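Local atomic coordinates of putative trimethylamine methyltransferase (Rhizobium meliloti, PDB entry 4YYC), a protein that probably acts as a methyltransferase of the trimethylamine methyltransferase family. Residues V146-L149 with R153-A156; I158-N163 with S402-F407; S248-D253 with L294-A299. All coordinates share one frame; numbering follows the deposited sequence.

Contact 1. Residues V146-L149 with R153-A156; sequences VRDL and RRYA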
loop_
_atom_site.group_PDB
_atom_site.type_symbol
_atom_site.label_atom_id
_atom_site.label_comp_id
_atom_site.label_asym_id
_atom_site.label_seq_id
_atom_site.Cartn_x
_atom_site.Cartn_y
_atom_site.Cartn_z
ATOM N N VAL A 146 26.165 -6.201 -0.611
ATOM C CA VAL A 146 25.637 -4.850 -0.801
ATOM C C VAL A 146 25.522 -4.529 -2.272
ATOM O O VAL A 146 26.229 -5.130 -3.112
ATOM C CB VAL A 146 26.473 -3.745 -0.106
ATOM C CG1 VAL A 146 26.449 -3.977 1.397
ATOM C CG2 VAL A 146 27.900 -3.694 -0.645
ATOM N N ARG A 147 24.629 -3.585 -2.588
ATOM C CA ARG A 147 24.723 -2.849 -3.825
ATOM C C ARG A 147 25.265 -1.498 -3.487
ATOM O O ARG A 147 24.567 -0.726 -2.809
ATOM C CB ARG A 147 23.352 -2.715 -4.463
ATOM C CG ARG A 147 23.049 -3.837 -5.348
ATOM C CD ARG A 147 23.639 -3.697 -6.749
ATOM N NE ARG A 147 23.073 -4.728 -7.549
ATOM C CZ ARG A 147 23.430 -5.010 -8.775
ATOM N NH1 ARG A 147 24.421 -4.363 -9.385
ATOM N NH2 ARG A 147 22.805 -5.988 -9.377
ATOM N N ASP A 148 26.525 -1.260 -3.857
ATOM C CA ASP A 148 27.223 -0.074 -3.360
ATOM C C ASP A 148 26.823 1.172 -4.161
ATOM O O ASP A 148 26.056 1.086 -5.102
ATOM C CB ASP A 148 28.721 -0.293 -3.221
ATOM C CG ASP A 148 29.471 -0.387 -4.536
ATOM O OD1 ASP A 148 28.963 0.057 -5.574
ATOM O OD2 ASP A 148 30.615 -0.953 -4.486
ATOM N N LEU A 149 27.366 2.321 -3.759
ATOM C CA LEU A 149 27.013 3.580 -4.392
ATOM C C LEU A 149 27.608 3.718 -5.785
ATOM O O LEU A 149 27.248 4.635 -6.515
ATOM C CB LEU A 149 27.380 4.749 -3.472
ATOM C CG LEU A 149 26.425 4.944 -2.271
ATOM C CD1 LEU A 149 26.961 5.941 -1.292
ATOM C CD2 LEU A 149 25.037 5.376 -2.653
ATOM N N ARG A 153 27.482 -5.007 -7.136
ATOM C CA ARG A 153 26.997 -6.024 -6.205
ATOM C C ARG A 153 28.223 -6.772 -5.715
ATOM O O ARG A 153 28.902 -7.424 -6.516
ATOM C CB ARG A 153 26.036 -6.984 -6.879
ATOM C CG ARG A 153 25.343 -7.981 -5.986
ATOM C CD ARG A 153 24.468 -8.915 -6.783
ATOM N NE ARG A 153 23.807 -9.952 -6.027
ATOM C CZ ARG A 153 24.331 -11.125 -5.699
ATOM N NH1 ARG A 153 25.601 -11.420 -5.999
ATOM N NH2 ARG A 153 23.590 -12.013 -5.086
ATOM N N ARG A 154 28.476 -6.733 -4.419
ATOM C CA ARG A 154 29.707 -7.317 -3.875
ATOM C C ARG A 154 29.495 -7.716 -2.434
ATOM O O ARG A 154 28.534 -7.258 -1.801
ATOM C CB ARG A 154 30.826 -6.316 -4.017
ATOM C CG ARG A 154 30.581 -4.988 -3.322
ATOM C CD ARG A 154 31.840 -4.155 -3.201
ATOM N NE ARG A 154 31.546 -2.847 -2.621
ATOM C CZ ARG A 154 31.316 -2.623 -1.316
ATOM N NH1 ARG A 154 31.341 -3.604 -0.414
ATOM N NH2 ARG A 154 31.031 -1.408 -0.912
ATOM N N TYR A 155 30.409 -8.506 -1.850
ATOM C CA TYR A 155 30.271 -8.814 -0.423
ATOM C C TYR A 155 30.355 -7.560 0.405
ATOM O O TYR A 155 31.137 -6.633 0.101
ATOM C CB TYR A 155 31.392 -9.773 0.053
ATOM C CG TYR A 155 31.146 -11.162 -0.414
ATOM C CD1 TYR A 155 30.219 -11.927 0.205
ATOM C CD2 TYR A 155 31.802 -11.692 -1.513
ATOM C CE1 TYR A 155 29.960 -13.216 -0.204
ATOM C CE2 TYR A 155 31.532 -12.983 -1.941
ATOM C CZ TYR A 155 30.609 -13.722 -1.276
ATOM O OH TYR A 155 30.275 -15.007 -1.610
ATOM N N ALA A 156 29.506 -7.507 1.409
ATOM C CA ALA A 156 29.478 -6.406 2.364
ATOM C C ALA A 156 30.719 -6.405 3.260
ATOM O O ALA A 156 31.265 -7.458 3.543
ATOM C CB ALA A 156 28.261 -6.576 3.243
HETATM O O HOH W 1 32.208 0.998 -2.150
#
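The guanidinium of R154 has V146 CG2 over one face, 3.4 Å above the plane and displaced toward the rim, and D148 OD2 at its edge. That of R147 carries R153 CB over the centre of one face, 3.7 Å from the plane, so an aliphatic carbon lies against each flat cation. R147 is bent at chi2 (-83°), which folds its end back over R153; R153 instead runs extended, and the two guanidinium planes stand 75° apart. Their polar ends separate: R147 NH1 bonds to G151 O in the turn, and R153 forms a salt bridge with E397.

The charged bond across the contact runs from R154 NE to D148 OD2 at 2.8 Å. It reaches the anti side of the carboxylate, and the oxygen is tilted 18° from the guanidinium plane. R154 NH2 donates to a water that gives only a weak bond to OD2, while NH1 donates to Y155 O and forms a salt bridge with D160 OD2. Three donors fixed in this way should hold the R154 group against rotation. D148 OD1 meanwhile accepts from the backbone N of D150 and of N152 and ties the turn together.

Between the strands, V146 N to R154 O (2.9 Å) and R154 N to V146 O (3.1 Å) make V146 and R154 a hydrogen-bonded pair. R147 and R153 form the next, non-hydrogen-bonded pair, on the opposite face of the sheet, with CA atoms 4.6 Å apart. V146 CG1 also packs on A156 CB at 3.7 Å. F470 of the second subunit packs on R147 and makes a cation-pi contact with R153. This is an antiparallel beta hairpin of strands 145-147 and 153-155, the latter an outer strand of a four-stranded mixed sheet.

Contact 2. Residues I158-N163 with S402-F407; sequences IEDFRN and SSYEKF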
loop_
_atom_site.group_PDB
_atom_site.type_symbol
_atom_site.label_atom_id
_atom_site.label_comp_id
_atom_site.label_asym_id
_atom_site.label_seq_id
_atom_site.Cartn_x
_atom_site.Cartn_y
_atom_site.Cartn_z
ATOM N N ILE A 158 32.827 -4.178 6.754
ATOM C CA ILE A 158 32.569 -3.354 7.942
ATOM C C ILE A 158 32.376 -1.889 7.597
ATOM O O ILE A 158 31.651 -1.196 8.303
ATOM C CB ILE A 158 33.671 -3.596 8.999
ATOM C CG1 ILE A 158 33.291 -2.972 10.339
ATOM C CG2 ILE A 158 35.020 -3.116 8.511
ATOM C CD1 ILE A 158 32.109 -3.600 11.033
ATOM N N GLU A 159 33.060 -1.393 6.573
ATOM C CA GLU A 159 32.835 -0.029 6.113
ATOM C C GLU A 159 31.361 0.147 5.677
ATOM O O GLU A 159 30.702 1.137 6.046
ATOM C CB GLU A 159 33.789 0.350 4.987
ATOM C CG GLU A 159 33.608 1.781 4.585
ATOM C CD GLU A 159 34.669 2.267 3.617
ATOM O OE1 GLU A 159 35.743 1.612 3.433
ATOM O OE2 GLU A 159 34.385 3.303 2.996
ATOM N N ASP A 160 30.810 -0.828 4.931
ATOM C CA ASP A 160 29.406 -0.742 4.586
ATOM C C ASP A 160 28.510 -0.800 5.814
ATOM O O ASP A 160 27.511 -0.068 5.915
ATOM C CB ASP A 160 28.968 -1.899 3.666
ATOM C CG ASP A 160 29.672 -1.918 2.369
ATOM O OD1 ASP A 160 29.643 -0.887 1.655
ATOM O OD2 ASP A 160 30.252 -2.978 2.049
ATOM N N PHE A 161 28.843 -1.697 6.739
ATOM C CA PHE A 161 28.065 -1.800 7.996
ATOM C C PHE A 161 27.988 -0.427 8.668
ATOM O O PHE A 161 26.930 0.092 9.017
ATOM C CB PHE A 161 28.748 -2.811 8.917
ATOM C CG PHE A 161 27.921 -3.237 10.094
ATOM C CD1 PHE A 161 27.803 -2.449 11.252
ATOM C CD2 PHE A 161 27.206 -4.420 10.046
ATOM C CE1 PHE A 161 26.999 -2.857 12.301
ATOM C CE2 PHE A 161 26.414 -4.818 11.092
ATOM C CZ PHE A 161 26.314 -4.020 12.228
ATOM N N ARG A 162 29.146 0.197 8.802
ATOM C CA ARG A 162 29.192 1.524 9.403
ATOM C C ARG A 162 28.373 2.541 8.607
ATOM O O ARG A 162 27.642 3.342 9.202
ATOM C CB ARG A 162 30.623 1.995 9.561
ATOM C CG ARG A 162 31.322 1.238 10.664
ATOM C CD ARG A 162 32.789 1.531 10.640
ATOM N NE ARG A 162 33.465 0.907 11.749
ATOM C CZ ARG A 162 34.766 1.078 11.996
ATOM N NH1 ARG A 162 35.544 1.852 11.205
ATOM N NH2 ARG A 162 35.281 0.487 13.065
ATOM N N ASN A 163 28.472 2.499 7.285
ATOM C CA ASN A 163 27.680 3.412 6.472
ATOM C C ASN A 163 26.168 3.243 6.736
ATOM O O ASN A 163 25.441 4.238 6.791
ATOM C CB ASN A 163 27.981 3.270 4.999
ATOM C CG ASN A 163 29.311 3.857 4.609
ATOM O OD1 ASN A 163 29.860 4.699 5.327
ATOM N ND2 ASN A 163 29.835 3.442 3.467
ATOM N N SER A 402 21.770 -5.650 0.894
ATOM C CA SER A 402 21.515 -4.337 1.527
ATOM C C SER A 402 21.895 -3.301 0.505
ATOM O O SER A 402 23.052 -3.259 0.052
ATOM C CB SER A 402 22.321 -4.136 2.815
ATOM O OG SER A 402 21.836 -5.059 3.787
ATOM N N SER A 403 20.911 -2.529 0.035
ATOM C CA SER A 403 21.123 -1.527 -1.037
ATOM C C SER A 403 21.106 -0.113 -0.504
ATOM O O SER A 403 20.160 0.277 0.147
ATOM C CB SER A 403 20.056 -1.697 -2.090
ATOM O OG SER A 403 19.995 -0.577 -2.958
ATOM N N TYR A 404 22.153 0.667 -0.777
ATOM C CA TYR A 404 22.180 2.038 -0.329
ATOM C C TYR A 404 21.018 2.815 -0.976
ATOM O O TYR A 404 20.333 3.582 -0.294
ATOM C CB TYR A 404 23.500 2.695 -0.733
ATOM C CG TYR A 404 24.719 2.261 0.073
ATOM C CD1 TYR A 404 25.420 1.129 -0.219
ATOM C CD2 TYR A 404 25.206 3.063 1.046
ATOM C CE1 TYR A 404 26.553 0.756 0.485
ATOM C CE2 TYR A 404 26.381 2.743 1.723
ATOM C CZ TYR A 404 27.017 1.554 1.459
ATOM O OH TYR A 404 28.168 1.203 2.172
ATOM N N GLU A 405 20.831 2.654 -2.270
ATOM C CA GLU A 405 19.806 3.432 -2.948
ATOM C C GLU A 405 18.423 3.033 -2.420
ATOM O O GLU A 405 17.558 3.900 -2.160
ATOM C CB GLU A 405 19.879 3.264 -4.485
ATOM C CG GLU A 405 21.086 4.003 -5.061
ATOM C CD GLU A 405 21.354 3.676 -6.513
ATOM O OE1 GLU A 405 20.613 2.888 -7.099
ATOM O OE2 GLU A 405 22.361 4.203 -7.085
ATOM N N LYS A 406 18.201 1.727 -2.320
ATOM C CA LYS A 406 16.937 1.247 -1.802
ATOM C C LYS A 406 16.681 1.742 -0.369
ATOM O O LYS A 406 15.562 2.118 -0.030
ATOM C CB LYS A 406 16.899 -0.254 -1.862
ATOM C CG LYS A 406 15.698 -0.940 -1.242
ATOM C CD LYS A 406 14.490 -0.745 -2.029
ATOM C CE LYS A 406 13.342 -1.808 -1.859
ATOM N NZ LYS A 406 13.187 -2.276 -0.424
ATOM N N PHE A 407 17.707 1.759 0.463
ATOM C CA PHE A 407 17.550 2.270 1.805
ATOM C C PHE A 407 17.007 3.697 1.792
ATOM O O PHE A 407 16.105 4.039 2.543
ATOM C CB PHE A 407 18.905 2.228 2.541
ATOM C CG PHE A 407 18.814 2.687 3.954
ATOM C CD1 PHE A 407 18.844 4.063 4.278
ATOM C CD2 PHE A 407 18.696 1.756 4.978
ATOM C CE1 PHE A 407 18.743 4.477 5.601
ATOM C CE2 PHE A 407 18.635 2.195 6.316
ATOM C CZ PHE A 407 18.631 3.533 6.607
#
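The hydroxyl of Y404 bridges two side chains one turn apart on helix 158-170, D160 and N163, joining that helix to the first residue of helix 404-420, where strand 401-403 passes directly into the helix through an N-cap at S403.

Hydrogen bonding carries the contact. Y404 OH donates to D160 OD1 at 2.6 Å, using the anti lone pair of that oxygen, which lies at the edge of the ring and in its plane; the carboxylate itself is turned 71° from the ring. The same hydroxyl accepts from N163 ND2 at 3.1 Å in a nearly straight bond (167°). As donor to one residue and acceptor from the other, the phenol oxygen is gripped twice. A phenylalanine in its place would probably leave D160 OD1 and N163 ND2 without this shared partner across the interface.

Charge adds to this at D160, whose OD2 is engaged by T157 N and the hairpin arginine, so both carboxylate oxygens are held.

Van der Waals contact is slight: N163 CB meets Y404 CE2 at 3.7 Å, near the ring plane. F164 and L167, farther along helix 158-170, also touch the tyrosine.

Capping secures the helix start behind Y404: the chi1 of S403, 165°, swings OG to accept from K406 N at 3.0 Å.

Contact 3. Residues S248-D253 with L294-A299; sequences SPMVFD and LAEVLA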
loop_
_atom_site.group_PDB
_atom_site.type_symbol
_atom_site.label_atom_id
_atom_site.label_comp_id
_atom_site.label_asym_id
_atom_site.label_seq_id
_atom_site.Cartn_x
_atom_site.Cartn_y
_atom_site.Cartn_z
ATOM N N SER A 248 11.425 -23.023 10.952
ATOM C CA SER A 248 10.098 -23.479 10.587
ATOM C C SER A 248 10.233 -24.550 9.492
ATOM O O SER A 248 11.079 -24.361 8.609
ATOM C CB SER A 248 9.263 -22.294 10.091
ATOM O OG SER A 248 9.325 -21.222 11.052
ATOM N N PRO A 249 9.458 -25.645 9.526
ATOM C CA PRO A 249 8.332 -25.833 10.464
ATOM C C PRO A 249 8.708 -26.480 11.808
ATOM O O PRO A 249 9.315 -27.540 11.845
ATOM C CB PRO A 249 7.376 -26.761 9.702
ATOM C CG PRO A 249 8.280 -27.518 8.753
ATOM C CD PRO A 249 9.398 -26.579 8.387
HETATM N N MSE A 250 8.268 -25.816 12.888
HETATM C CA MSE A 250 8.049 -26.408 14.218
HETATM C C MSE A 250 9.340 -26.956 14.820
HETATM O O MSE A 250 9.320 -27.965 15.513
HETATM C CB MSE A 250 6.903 -27.452 14.109
HETATM C CG MSE A 250 5.576 -26.768 13.695
HETATM SE SE MSE A 250 4.187 -28.146 13.420
HETATM C CE MSE A 250 4.687 -28.731 11.590
ATOM N N VAL A 251 10.457 -26.274 14.586
ATOM C CA VAL A 251 11.732 -26.652 15.212
ATOM C C VAL A 251 12.362 -25.395 15.755
ATOM O O VAL A 251 12.433 -24.385 15.031
ATOM C CB VAL A 251 12.708 -27.286 14.181
ATOM C CG1 VAL A 251 14.109 -27.477 14.767
ATOM C CG2 VAL A 251 12.169 -28.626 13.683
ATOM N N PHE A 252 12.903 -25.490 16.983
ATOM C CA PHE A 252 13.902 -24.520 17.475
ATOM C C PHE A 252 15.223 -25.250 17.637
ATOM O O PHE A 252 15.262 -26.286 18.242
ATOM C CB PHE A 252 13.468 -23.893 18.814
ATOM C CG PHE A 252 12.354 -22.888 18.657
ATOM C CD1 PHE A 252 12.626 -21.573 18.330
ATOM C CD2 PHE A 252 11.033 -23.288 18.814
ATOM C CE1 PHE A 252 11.606 -20.654 18.150
ATOM C CE2 PHE A 252 9.988 -22.370 18.640
ATOM C CZ PHE A 252 10.268 -21.072 18.307
ATOM N N ASP A 253 16.260 -24.657 17.072
ATOM C CA ASP A 253 17.592 -25.223 17.109
ATOM C C ASP A 253 18.474 -24.643 18.200
ATOM O O ASP A 253 18.220 -23.589 18.781
ATOM C CB ASP A 253 18.247 -25.028 15.744
ATOM C CG ASP A 253 17.788 -26.044 14.723
ATOM O OD1 ASP A 253 17.762 -27.260 15.059
ATOM O OD2 ASP A 253 17.485 -25.619 13.581
ATOM N N LEU A 294 1.317 -19.481 14.924
ATOM C CA LEU A 294 0.870 -19.288 16.289
ATOM C C LEU A 294 1.438 -20.394 17.185
ATOM O O LEU A 294 1.863 -20.117 18.315
ATOM C CB LEU A 294 -0.667 -19.207 16.365
ATOM C CG LEU A 294 -1.255 -19.044 17.764
ATOM C CD1 LEU A 294 -0.711 -17.791 18.446
ATOM C CD2 LEU A 294 -2.784 -18.996 17.649
ATOM N N ALA A 295 1.472 -21.634 16.691
ATOM C CA ALA A 295 2.063 -22.753 17.473
ATOM C C ALA A 295 3.540 -22.509 17.764
ATOM O O ALA A 295 3.982 -22.627 18.906
ATOM C CB ALA A 295 1.864 -24.070 16.719
ATOM N N GLU A 296 4.304 -22.103 16.752
ATOM C CA GLU A 296 5.745 -21.852 16.907
ATOM C C GLU A 296 5.979 -20.703 17.892
ATOM O O GLU A 296 6.818 -20.816 18.771
ATOM C CB GLU A 296 6.405 -21.557 15.569
ATOM C CG GLU A 296 6.406 -22.733 14.645
ATOM C CD GLU A 296 7.069 -22.486 13.317
ATOM O OE1 GLU A 296 7.698 -21.411 13.093
ATOM O OE2 GLU A 296 6.978 -23.379 12.438
ATOM N N VAL A 297 5.219 -19.614 17.757
ATOM C CA VAL A 297 5.391 -18.495 18.669
ATOM C C VAL A 297 4.988 -18.829 20.083
ATOM O O VAL A 297 5.695 -18.472 21.030
ATOM C CB VAL A 297 4.681 -17.202 18.149
ATOM C CG1 VAL A 297 4.656 -16.147 19.260
ATOM C CG2 VAL A 297 5.318 -16.711 16.864
ATOM N N LEU A 298 3.870 -19.523 20.257
ATOM C CA LEU A 298 3.488 -19.911 21.609
ATOM C C LEU A 298 4.620 -20.677 22.314
ATOM O O LEU A 298 4.929 -20.388 23.464
ATOM C CB LEU A 298 2.182 -20.733 21.588
ATOM C CG LEU A 298 0.884 -19.949 21.402
ATOM C CD1 LEU A 298 -0.265 -20.869 21.063
ATOM C CD2 LEU A 298 0.533 -19.139 22.643
ATOM N N ALA A 299 5.201 -21.655 21.644
ATOM C CA ALA A 299 6.240 -22.483 22.261
ATOM C C ALA A 299 7.505 -21.661 22.526
ATOM O O ALA A 299 8.042 -21.694 23.636
ATOM C CB ALA A 299 6.524 -23.661 21.376
#
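E296, with by far the most surface buried here, reaches from helix 286-307 to the loop before strand 251-252. Its chain is extended beyond CG (chi2 -179°), which carries the carboxylate out to two donors. S248 OG gives its proton to the syn lone pair of OE1 at 2.6 Å, and M250 N donates to OE2 at 2.8 Å, coming from above the carboxylate plane, 54° out of it. S248 OG in turn accepts from F275 N, and Q292 NE2, one turn earlier on the helix, bonds to OE2.

F252 ranks second. Its ring turns an edge to the helix backbone: E296 O lies in the ring plane, 3.5 Å from CZ.

M250, a selenomethionine, contributes mainly through its backbone; its CG is 3.9 Å from OE2, and the rest of the side chain leads away toward V69 and I75. The S248-P249 peptide bond is cis, and P249 CA approaches OE2 to 3.4 Å. The second subunit packs on P249 and M250.

Three donors converge on the buried carboxylate of E296, with no cation among them; they would be expected to favour its charged form, and they hold the loop with the cis S248-P249 peptide against the helix.

Contacts 1 and 2 have centres 8 Å apart and share one network: R154 NH1 meets D160 OD2 at 2.8 Å, so the hairpin arginine and the helix tyrosine hold the same aspartate. Strand 145-147 also lies beside strand 401-403 in one sheet, with a probable bond from R147 N to S402 O (3.1 Å). Contact 3 stands apart, about 33 Å from contact 1 and 32 Å from contact 2 between centres, and across the chain's centre from contact 2, whose long loop encloses it in sequence. Contacts 1 and 3 both touch the second subunit. A bound unknown ligand lies about 9 Å from the S248 side chain, and one about 13 Å from that of A156.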